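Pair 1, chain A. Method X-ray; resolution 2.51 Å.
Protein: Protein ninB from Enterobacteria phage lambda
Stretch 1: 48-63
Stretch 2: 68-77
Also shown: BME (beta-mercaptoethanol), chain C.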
# COMPACT_ATOMS: atom_id res chain seq x y z
N LYS A 48 11.10 -4.31 -7.91
CA LYS A 48 11.13 -5.44 -8.84
C LYS A 48 9.71 -5.92 -9.13
O LYS A 48 9.33 -6.06 -10.30
CB LYS A 48 11.99 -6.58 -8.27
N LEU A 49 8.91 -6.16 -8.09
CA LEU A 49 7.52 -6.60 -8.29
C LEU A 49 6.76 -5.68 -9.23
O LEU A 49 6.13 -6.12 -10.18
CB LEU A 49 6.76 -6.64 -6.96
CG LEU A 49 5.22 -6.69 -7.08
CD1 LEU A 49 4.72 -8.13 -7.13
CD2 LEU A 49 4.61 -5.98 -5.89
N TRP A 50 6.81 -4.39 -8.95
CA TRP A 50 6.09 -3.44 -9.78
C TRP A 50 6.67 -3.22 -11.15
O TRP A 50 5.98 -2.74 -12.03
CB TRP A 50 5.94 -2.12 -9.05
CG TRP A 50 4.96 -2.24 -7.94
CD1 TRP A 50 5.23 -2.44 -6.63
CD2 TRP A 50 3.54 -2.34 -8.08
NE1 TRP A 50 4.07 -2.66 -5.93
CE2 TRP A 50 3.02 -2.60 -6.80
CE3 TRP A 50 2.66 -2.22 -9.16
CZ2 TRP A 50 1.65 -2.76 -6.57
CZ3 TRP A 50 1.31 -2.38 -8.93
CH2 TRP A 50 0.81 -2.65 -7.64
N ALA A 51 7.93 -3.56 -11.34
CA ALA A 51 8.53 -3.40 -12.65
C ALA A 51 8.04 -4.58 -13.50
O ALA A 51 7.84 -4.43 -14.70
CB ALA A 51 10.05 -3.42 -12.54
N CYS A 52 7.85 -5.73 -12.85
CA CYS A 52 7.36 -6.94 -13.51
C CYS A 52 5.93 -6.72 -13.93
O CYS A 52 5.59 -6.83 -15.10
CB CYS A 52 7.38 -8.13 -12.56
SG CYS A 52 9.00 -8.57 -12.06
N LEU A 53 5.10 -6.43 -12.93
CA LEU A 53 3.69 -6.18 -13.16
C LEU A 53 3.56 -5.15 -14.29
O LEU A 53 2.76 -5.32 -15.19
CB LEU A 53 3.04 -5.67 -11.88
CG LEU A 53 3.14 -6.64 -10.70
CD1 LEU A 53 2.37 -6.10 -9.51
CD2 LEU A 53 2.61 -7.99 -11.10
N GLY A 54 4.38 -4.10 -14.24
CA GLY A 54 4.32 -3.07 -15.26
C GLY A 54 4.63 -3.61 -16.64
O GLY A 54 3.93 -3.31 -17.60
N ASP A 55 5.68 -4.42 -16.73
CA ASP A 55 6.11 -5.02 -17.99
C ASP A 55 5.01 -5.90 -18.55
O ASP A 55 4.64 -5.77 -19.72
CB ASP A 55 7.37 -5.86 -17.79
CG ASP A 55 8.60 -5.02 -17.55
OD1 ASP A 55 9.59 -5.54 -16.99
OD2 ASP A 55 8.57 -3.83 -17.94
N VAL A 56 4.50 -6.80 -17.73
CA VAL A 56 3.44 -7.68 -18.17
C VAL A 56 2.27 -6.82 -18.60
O VAL A 56 1.61 -7.10 -19.59
CB VAL A 56 2.98 -8.60 -17.04
CG1 VAL A 56 1.72 -9.34 -17.44
CG2 VAL A 56 4.09 -9.58 -16.70
N SER A 57 2.03 -5.77 -17.83
CA SER A 57 0.94 -4.85 -18.09
C SER A 57 1.05 -4.33 -19.49
O SER A 57 0.10 -4.38 -20.27
CB SER A 57 1.02 -3.68 -17.11
OG SER A 57 0.01 -2.72 -17.36
N ARG A 58 2.23 -3.82 -19.81
CA ARG A 58 2.50 -3.25 -21.12
C ARG A 58 2.58 -4.27 -22.24
O ARG A 58 2.13 -4.01 -23.36
CB ARG A 58 3.84 -2.49 -21.09
CG ARG A 58 3.78 -1.08 -20.54
CD ARG A 58 5.15 -0.40 -20.67
NE ARG A 58 6.13 -1.02 -19.78
CZ ARG A 58 6.13 -0.90 -18.45
NH1 ARG A 58 5.19 -0.17 -17.85
NH2 ARG A 58 7.06 -1.51 -17.72
N GLN A 59 3.13 -5.44 -21.96
CA GLN A 59 3.33 -6.42 -23.01
C GLN A 59 2.31 -7.50 -23.29
O GLN A 59 2.10 -7.85 -24.44
CB GLN A 59 4.71 -7.06 -22.82
CG GLN A 59 5.82 -6.03 -22.81
CD GLN A 59 7.19 -6.62 -22.58
OE1 GLN A 59 7.58 -7.57 -23.26
NE2 GLN A 59 7.93 -6.06 -21.64
N VAL A 60 1.65 -8.03 -22.28
CA VAL A 60 0.71 -9.10 -22.58
C VAL A 60 -0.77 -8.73 -22.36
O VAL A 60 -1.15 -8.18 -21.33
CB VAL A 60 1.10 -10.37 -21.78
CG1 VAL A 60 2.55 -10.25 -21.32
CG2 VAL A 60 0.19 -10.58 -20.61
N GLU A 61 -1.61 -9.00 -23.36
CA GLU A 61 -3.02 -8.68 -23.19
C GLU A 61 -3.79 -9.90 -22.71
O GLU A 61 -3.65 -10.99 -23.25
CB GLU A 61 -3.63 -8.16 -24.48
CG GLU A 61 -3.97 -9.22 -25.49
CD GLU A 61 -5.31 -8.93 -26.15
OE1 GLU A 61 -5.52 -7.77 -26.59
OE2 GLU A 61 -6.14 -9.87 -26.21
N TRP A 62 -4.60 -9.68 -21.68
CA TRP A 62 -5.40 -10.72 -21.07
C TRP A 62 -6.80 -10.80 -21.64
O TRP A 62 -7.64 -9.93 -21.37
CB TRP A 62 -5.51 -10.48 -19.58
CG TRP A 62 -5.90 -11.69 -18.81
CD1 TRP A 62 -6.85 -11.77 -17.84
CD2 TRP A 62 -5.24 -12.96 -18.82
NE1 TRP A 62 -6.82 -13.00 -17.23
CE2 TRP A 62 -5.84 -13.76 -17.82
CE3 TRP A 62 -4.20 -13.51 -19.57
CZ2 TRP A 62 -5.43 -15.06 -17.55
CZ3 TRP A 62 -3.79 -14.80 -19.31
CH2 TRP A 62 -4.41 -15.56 -18.30
N HIS A 63 -7.05 -11.84 -22.42
CA HIS A 63 -8.36 -12.09 -23.01
C HIS A 63 -9.09 -10.84 -23.51
O HIS A 63 -10.17 -10.50 -23.03
CB HIS A 63 -9.26 -12.82 -21.99
CG HIS A 63 -8.71 -14.13 -21.52
ND1 HIS A 63 -9.22 -15.35 -21.91
CD2 HIS A 63 -7.69 -14.42 -20.66
CE1 HIS A 63 -8.55 -16.32 -21.33
NE2 HIS A 63 -7.61 -15.78 -20.56
N ASP A 68 -3.73 -2.99 -15.90
CA ASP A 68 -2.67 -2.22 -15.28
C ASP A 68 -1.98 -3.09 -14.25
O ASP A 68 -2.46 -4.16 -13.92
CB ASP A 68 -3.25 -0.95 -14.64
CG ASP A 68 -4.60 -1.18 -14.01
OD1 ASP A 68 -4.67 -1.19 -12.76
OD2 ASP A 68 -5.59 -1.36 -14.76
N ALA A 69 -0.84 -2.62 -13.74
CA ALA A 69 -0.09 -3.40 -12.75
C ALA A 69 -0.92 -3.87 -11.57
O ALA A 69 -0.78 -5.01 -11.13
CB ALA A 69 1.11 -2.60 -12.27
N GLU A 70 -1.77 -3.00 -11.04
CA GLU A 70 -2.58 -3.36 -9.88
C GLU A 70 -3.48 -4.53 -10.21
O GLU A 70 -3.57 -5.49 -9.45
CB GLU A 70 -3.43 -2.17 -9.43
CG GLU A 70 -2.64 -0.89 -9.19
CD GLU A 70 -3.33 0.03 -8.19
OE1 GLU A 70 -3.46 -0.38 -7.02
OE2 GLU A 70 -3.72 1.16 -8.58
N SER A 71 -4.15 -4.43 -11.34
CA SER A 71 -5.05 -5.47 -11.79
C SER A 71 -4.30 -6.78 -11.98
O SER A 71 -4.82 -7.84 -11.67
CB SER A 71 -5.73 -5.05 -13.10
OG SER A 71 -6.47 -3.84 -12.96
N TRP A 72 -3.07 -6.72 -12.50
CA TRP A 72 -2.28 -7.93 -12.70
C TRP A 72 -1.84 -8.54 -11.36
O TRP A 72 -1.65 -9.76 -11.27
CB TRP A 72 -1.05 -7.67 -13.58
CG TRP A 72 -1.30 -7.83 -15.06
CD1 TRP A 72 -1.35 -6.84 -16.00
CD2 TRP A 72 -1.50 -9.06 -15.77
NE1 TRP A 72 -1.58 -7.37 -17.24
CE2 TRP A 72 -1.68 -8.73 -17.13
CE3 TRP A 72 -1.56 -10.41 -15.39
CZ2 TRP A 72 -1.90 -9.70 -18.11
CZ3 TRP A 72 -1.79 -11.37 -16.37
CH2 TRP A 72 -1.95 -11.01 -17.71
N LYS A 73 -1.67 -7.71 -10.33
CA LYS A 73 -1.26 -8.23 -9.04
C LYS A 73 -2.38 -9.14 -8.54
O LYS A 73 -2.13 -10.23 -8.01
CB LYS A 73 -1.00 -7.09 -8.04
CG LYS A 73 -0.36 -7.55 -6.74
CD LYS A 73 0.20 -6.38 -5.94
CE LYS A 73 -0.86 -5.53 -5.23
NZ LYS A 73 -1.32 -6.08 -3.92
N CYS A 74 -3.62 -8.70 -8.73
CA CYS A 74 -4.79 -9.48 -8.33
C CYS A 74 -4.80 -10.86 -8.99
O CYS A 74 -4.85 -11.89 -8.31
CB CYS A 74 -6.08 -8.75 -8.72
SG CYS A 74 -6.76 -7.69 -7.46
N VAL A 75 -4.77 -10.86 -10.31
CA VAL A 75 -4.79 -12.08 -11.08
C VAL A 75 -3.69 -13.02 -10.59
O VAL A 75 -3.93 -14.20 -10.33
CB VAL A 75 -4.56 -11.80 -12.59
CG1 VAL A 75 -4.72 -13.08 -13.39
CG2 VAL A 75 -5.54 -10.74 -13.07
N PHE A 76 -2.48 -12.49 -10.47
CA PHE A 76 -1.39 -13.32 -10.02
C PHE A 76 -1.62 -13.79 -8.60
O PHE A 76 -1.49 -14.97 -8.32
CB PHE A 76 -0.06 -12.58 -10.14
CG PHE A 76 0.49 -12.56 -11.54
CD1 PHE A 76 0.76 -13.75 -12.20
CD2 PHE A 76 0.70 -11.36 -12.21
CE1 PHE A 76 1.24 -13.75 -13.52
CE2 PHE A 76 1.17 -11.35 -13.53
CZ PHE A 76 1.44 -12.54 -14.18
N THR A 77 -1.99 -12.88 -7.70
CA THR A 77 -2.24 -13.29 -6.32
C THR A 77 -3.40 -14.28 -6.27
O THR A 77 -3.40 -15.21 -5.46
CB THR A 77 -2.58 -12.08 -5.46
OG1 THR A 77 -1.46 -11.20 -5.41
CG2 THR A 77 -2.94 -12.52 -4.06
C1 BME C . -3.17 -8.46 -4.65
C2 BME C . -4.46 -9.27 -4.84
O1 BME C . -3.09 -7.44 -5.63
S2 BME C . -5.90 -8.18 -4.68
O HOH W 1 -2.15 -6.04 -19.81

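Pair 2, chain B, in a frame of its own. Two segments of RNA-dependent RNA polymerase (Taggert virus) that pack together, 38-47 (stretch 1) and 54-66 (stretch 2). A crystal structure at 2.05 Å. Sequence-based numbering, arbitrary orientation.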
# COMPACT_ATOMS: atom_id res chain seq x y z
N GLY B 38 10.35 4.11 9.80
CA GLY B 38 10.28 2.89 9.01
C GLY B 38 8.94 2.18 9.03
O GLY B 38 8.80 1.16 8.34
N ASN B 39 7.96 2.67 9.79
CA ASN B 39 6.64 2.07 9.85
C ASN B 39 5.63 2.77 8.95
O ASN B 39 4.44 2.44 8.99
CB ASN B 39 6.13 2.08 11.30
CG ASN B 39 7.06 1.37 12.26
OD1 ASN B 39 7.54 0.27 11.99
ND2 ASN B 39 7.33 2.01 13.40
N CYS B 40 6.10 3.71 8.11
CA CYS B 40 5.20 4.60 7.38
C CYS B 40 4.25 3.85 6.45
O CYS B 40 3.12 4.31 6.23
CB CYS B 40 6.02 5.61 6.58
SG CYS B 40 7.21 4.81 5.48
N LEU B 41 4.67 2.72 5.88
CA LEU B 41 3.74 1.95 5.06
C LEU B 41 2.55 1.48 5.89
O LEU B 41 1.40 1.63 5.47
CB LEU B 41 4.45 0.74 4.42
CG LEU B 41 3.47 -0.18 3.68
CD1 LEU B 41 2.91 0.51 2.43
CD2 LEU B 41 4.09 -1.51 3.32
N TYR B 42 2.82 0.95 7.08
CA TYR B 42 1.75 0.44 7.94
C TYR B 42 0.91 1.57 8.51
O TYR B 42 -0.30 1.39 8.71
CB TYR B 42 2.35 -0.43 9.04
CG TYR B 42 3.25 -1.51 8.50
CD1 TYR B 42 2.73 -2.54 7.72
CD2 TYR B 42 4.61 -1.51 8.76
CE1 TYR B 42 3.54 -3.54 7.22
CE2 TYR B 42 5.43 -2.51 8.25
CZ TYR B 42 4.89 -3.52 7.48
OH TYR B 42 5.69 -4.52 6.97
N HIS B 43 1.52 2.72 8.80
CA HIS B 43 0.75 3.90 9.19
C HIS B 43 -0.26 4.27 8.10
O HIS B 43 -1.44 4.48 8.38
CB HIS B 43 1.68 5.08 9.45
CG HIS B 43 2.40 5.02 10.77
ND1 HIS B 43 1.74 5.14 11.97
CD2 HIS B 43 3.71 4.89 11.06
CE1 HIS B 43 2.62 5.06 12.96
NE2 HIS B 43 3.82 4.91 12.43
N SER B 44 0.21 4.36 6.85
CA SER B 44 -0.65 4.79 5.76
C SER B 44 -1.73 3.77 5.44
O SER B 44 -2.85 4.15 5.07
CB SER B 44 0.19 5.09 4.52
OG SER B 44 1.09 4.03 4.27
N LEU B 45 -1.43 2.48 5.58
CA LEU B 45 -2.46 1.46 5.43
C LEU B 45 -3.47 1.52 6.56
O LEU B 45 -4.67 1.33 6.34
CB LEU B 45 -1.82 0.07 5.35
CG LEU B 45 -1.05 -0.23 4.06
CD1 LEU B 45 -0.41 -1.61 4.13
CD2 LEU B 45 -1.98 -0.13 2.86
N ALA B 46 -3.01 1.80 7.79
CA ALA B 46 -3.95 1.98 8.89
C ALA B 46 -4.80 3.22 8.69
O ALA B 46 -5.97 3.25 9.11
CB ALA B 46 -3.20 2.07 10.22
N CYS B 47 -4.25 4.26 8.05
CA CYS B 47 -5.01 5.47 7.79
C CYS B 47 -6.19 5.20 6.86
O CYS B 47 -7.23 5.86 6.97
CB CYS B 47 -4.09 6.54 7.19
SG CYS B 47 -4.82 8.19 7.10
N GLN B 54 -4.72 5.80 15.51
CA GLN B 54 -3.87 6.10 16.66
C GLN B 54 -2.41 5.90 16.28
O GLN B 54 -2.10 5.28 15.25
CB GLN B 54 -4.23 5.19 17.84
CG GLN B 54 -5.68 5.29 18.26
CD GLN B 54 -5.99 6.59 18.96
OE1 GLN B 54 -6.91 7.31 18.58
NE2 GLN B 54 -5.22 6.90 20.01
N PRO B 55 -1.48 6.45 17.06
CA PRO B 55 -0.05 6.27 16.73
C PRO B 55 0.38 4.82 16.64
O PRO B 55 1.32 4.51 15.90
CB PRO B 55 0.67 7.00 17.87
CG PRO B 55 -0.31 8.04 18.31
CD PRO B 55 -1.66 7.42 18.16
N ASP B 56 -0.27 3.92 17.36
CA ASP B 56 0.08 2.50 17.32
C ASP B 56 -0.81 1.69 16.39
O ASP B 56 -0.66 0.46 16.33
CB ASP B 56 0.04 1.91 18.74
CG ASP B 56 -1.33 2.03 19.38
OD1 ASP B 56 -2.18 2.78 18.86
OD2 ASP B 56 -1.56 1.37 20.42
N SER B 57 -1.73 2.32 15.65
CA SER B 57 -2.62 1.58 14.77
C SER B 57 -1.84 0.78 13.73
O SER B 57 -2.30 -0.28 13.29
CB SER B 57 -3.60 2.52 14.07
OG SER B 57 -4.48 3.13 15.00
N TYR B 58 -0.66 1.28 13.33
CA TYR B 58 0.16 0.57 12.36
C TYR B 58 0.52 -0.83 12.84
O TYR B 58 0.77 -1.72 12.03
CB TYR B 58 1.44 1.37 12.08
CG TYR B 58 2.51 1.21 13.14
CD1 TYR B 58 3.52 0.27 13.01
CD2 TYR B 58 2.50 2.01 14.27
CE1 TYR B 58 4.49 0.12 13.98
CE2 TYR B 58 3.48 1.88 15.25
CZ TYR B 58 4.47 0.93 15.09
OH TYR B 58 5.44 0.79 16.06
N LYS B 59 0.58 -1.03 14.16
CA LYS B 59 0.86 -2.36 14.70
C LYS B 59 -0.24 -3.34 14.32
O LYS B 59 0.04 -4.51 14.01
CB LYS B 59 1.00 -2.29 16.22
CG LYS B 59 2.27 -1.61 16.70
CD LYS B 59 2.55 -1.93 18.17
CE LYS B 59 3.76 -1.17 18.69
NZ LYS B 59 4.08 -1.52 20.10
N LEU B 60 -1.50 -2.89 14.33
CA LEU B 60 -2.60 -3.72 13.85
C LEU B 60 -2.33 -4.20 12.43
O LEU B 60 -2.59 -5.37 12.10
CB LEU B 60 -3.91 -2.94 13.91
CG LEU B 60 -4.49 -2.54 15.27
CD1 LEU B 60 -5.89 -1.97 15.09
CD2 LEU B 60 -4.51 -3.70 16.24
N ILE B 61 -1.81 -3.31 11.58
CA ILE B 61 -1.56 -3.66 10.19
C ILE B 61 -0.41 -4.65 10.07
O ILE B 61 -0.51 -5.65 9.35
CB ILE B 61 -1.29 -2.38 9.38
CG1 ILE B 61 -2.49 -1.43 9.46
CG2 ILE B 61 -0.98 -2.71 7.92
CD1 ILE B 61 -3.79 -2.07 9.04
N LYS B 62 0.68 -4.39 10.79
CA LYS B 62 1.88 -5.21 10.67
C LYS B 62 1.65 -6.63 11.17
O LYS B 62 2.18 -7.59 10.60
CB LYS B 62 3.03 -4.55 11.44
CG LYS B 62 4.40 -5.11 11.18
CD LYS B 62 5.48 -4.12 11.61
CE LYS B 62 6.83 -4.81 11.73
NZ LYS B 62 7.97 -3.85 11.72
N GLU B 63 0.86 -6.79 12.23
CA GLU B 63 0.55 -8.13 12.71
C GLU B 63 -0.30 -8.90 11.70
O GLU B 63 -0.13 -10.11 11.53
CB GLU B 63 -0.17 -8.05 14.06
CG GLU B 63 0.65 -7.40 15.16
CD GLU B 63 -0.17 -7.10 16.39
OE1 GLU B 63 -1.41 -7.21 16.32
OE2 GLU B 63 0.43 -6.77 17.44
N GLN B 64 -1.22 -8.20 11.02
CA GLN B 64 -2.03 -8.85 10.00
C GLN B 64 -1.20 -9.26 8.80
O GLN B 64 -1.50 -10.28 8.17
CB GLN B 64 -3.16 -7.91 9.57
CG GLN B 64 -4.26 -7.73 10.61
CD GLN B 64 -5.17 -8.94 10.69
OE1 GLN B 64 -5.66 -9.42 9.68
NE2 GLN B 64 -5.39 -9.43 11.90
N VAL B 65 -0.16 -8.49 8.46
CA VAL B 65 0.69 -8.84 7.33
C VAL B 65 1.43 -10.15 7.60
O VAL B 65 1.56 -11.00 6.71
CB VAL B 65 1.66 -7.69 7.02
CG1 VAL B 65 2.75 -8.14 6.05
CG2 VAL B 65 0.91 -6.49 6.45
N ARG B 66 1.91 -10.33 8.83
CA ARG B 66 2.66 -11.55 9.16
C ARG B 66 1.79 -12.79 9.00
O ARG B 66 2.24 -13.81 8.47
CB ARG B 66 3.21 -11.46 10.58
CG ARG B 66 3.80 -12.78 11.08
CD ARG B 66 4.45 -12.62 12.45
NE ARG B 66 3.48 -12.18 13.45
CZ ARG B 66 3.81 -11.66 14.63
NH1 ARG B 66 5.08 -11.52 14.97
NH2 ARG B 66 2.86 -11.29 15.47
O HOH W 2 7.87 -1.62 10.54
O HOH W 3 7.80 -2.18 13.75
O HOH W 4 -0.74 4.13 12.95

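Both pairs are two helices that cross nearly at right angles. The angle between their N-to-C directions is 101° in pair 1 and 102° in pair 2. The axes approach to 8.5 Å and 7.8 Å. Fourteen central residues superpose with an RMSD of 0.4 Å. No direct hydrogen bond links the two stretches in either pair, so side-chain packing and water make the contact.

Ala69(A) and Tyr58(B) match. Each is the second-helix member of a nearest CA pair: Leu53(A) CA to Ala69(A) CA is 4.7 Å, and His43(B) CA to Tyr58(B) CA is 4.6 Å. Ala69(A) points its CB toward the first helix. Its CB lies 3.6 Å from Leu53(A) CB and 4.1 Å from Gly54(A) N. In pair 2 the same position carries a tyrosine. Tyr58(B) CB lies 3.6 Å from Tyr42(B) CB. Asn39(B) CB sits over one face of the Tyr58(B) ring, 4.0 Å from its centroid. Pair 1 reverses the sizes: Trp50(A) matches Asn39(B), and the edge of its indole meets the alanine, with Trp50(A) CZ3 3.4 Å from Ala69(A) CB. At these two matched positions the large ring is on the first helix in pair 1 and on the second in pair 2.

Gly54(A) matches His43(B). The glycine adds no side chain. The CA-to-CB bond of the histidine points away, but its ring end comes nearer, and Tyr58(B) CB lies over one face, 3.9 Å from the ring centroid.

Leu53(A) and Tyr42(B) match at the centre. Leu53(A) CD1 is 3.8 Å from Lys73(A) CB, and its CD2 is 4.0 Å from Phe76(A) CD2. Tyr42(B) reaches the matching residues as a knob among Tyr58(B), Ile61(B), Lys62(B) and Val65(B). Lys62(B) CG lies over its ring, 4.1 Å from the centroid.

Trp72(A) and Ile61(B) also match. The tryptophan has the largest covered area in pair 1. Val56(A) CG1 sits over its face, 3.6 Å from the centroid of the six-membered ring. Val60(A) and Trp62(A) extend this packing past the first helix. The smaller Ile61(B) packs its CG2 3.9 Å from Leu45(B) CB and its CG1 3.7 Å from Ala46(B) CB.

Water supplies the polar links. Water 1 accepts from Trp72(A) NE1 at 2.9 Å and contacts Ser57(A) O and Val60(A) O, each at 2.8 Å. In pair 2, waters 2 and 3 each bridge Asn39(B) OD1 and Lys62(B) NZ. Water 4 joins His43(B) ND1 to Gln54(B) O, at 2.9 Å from each.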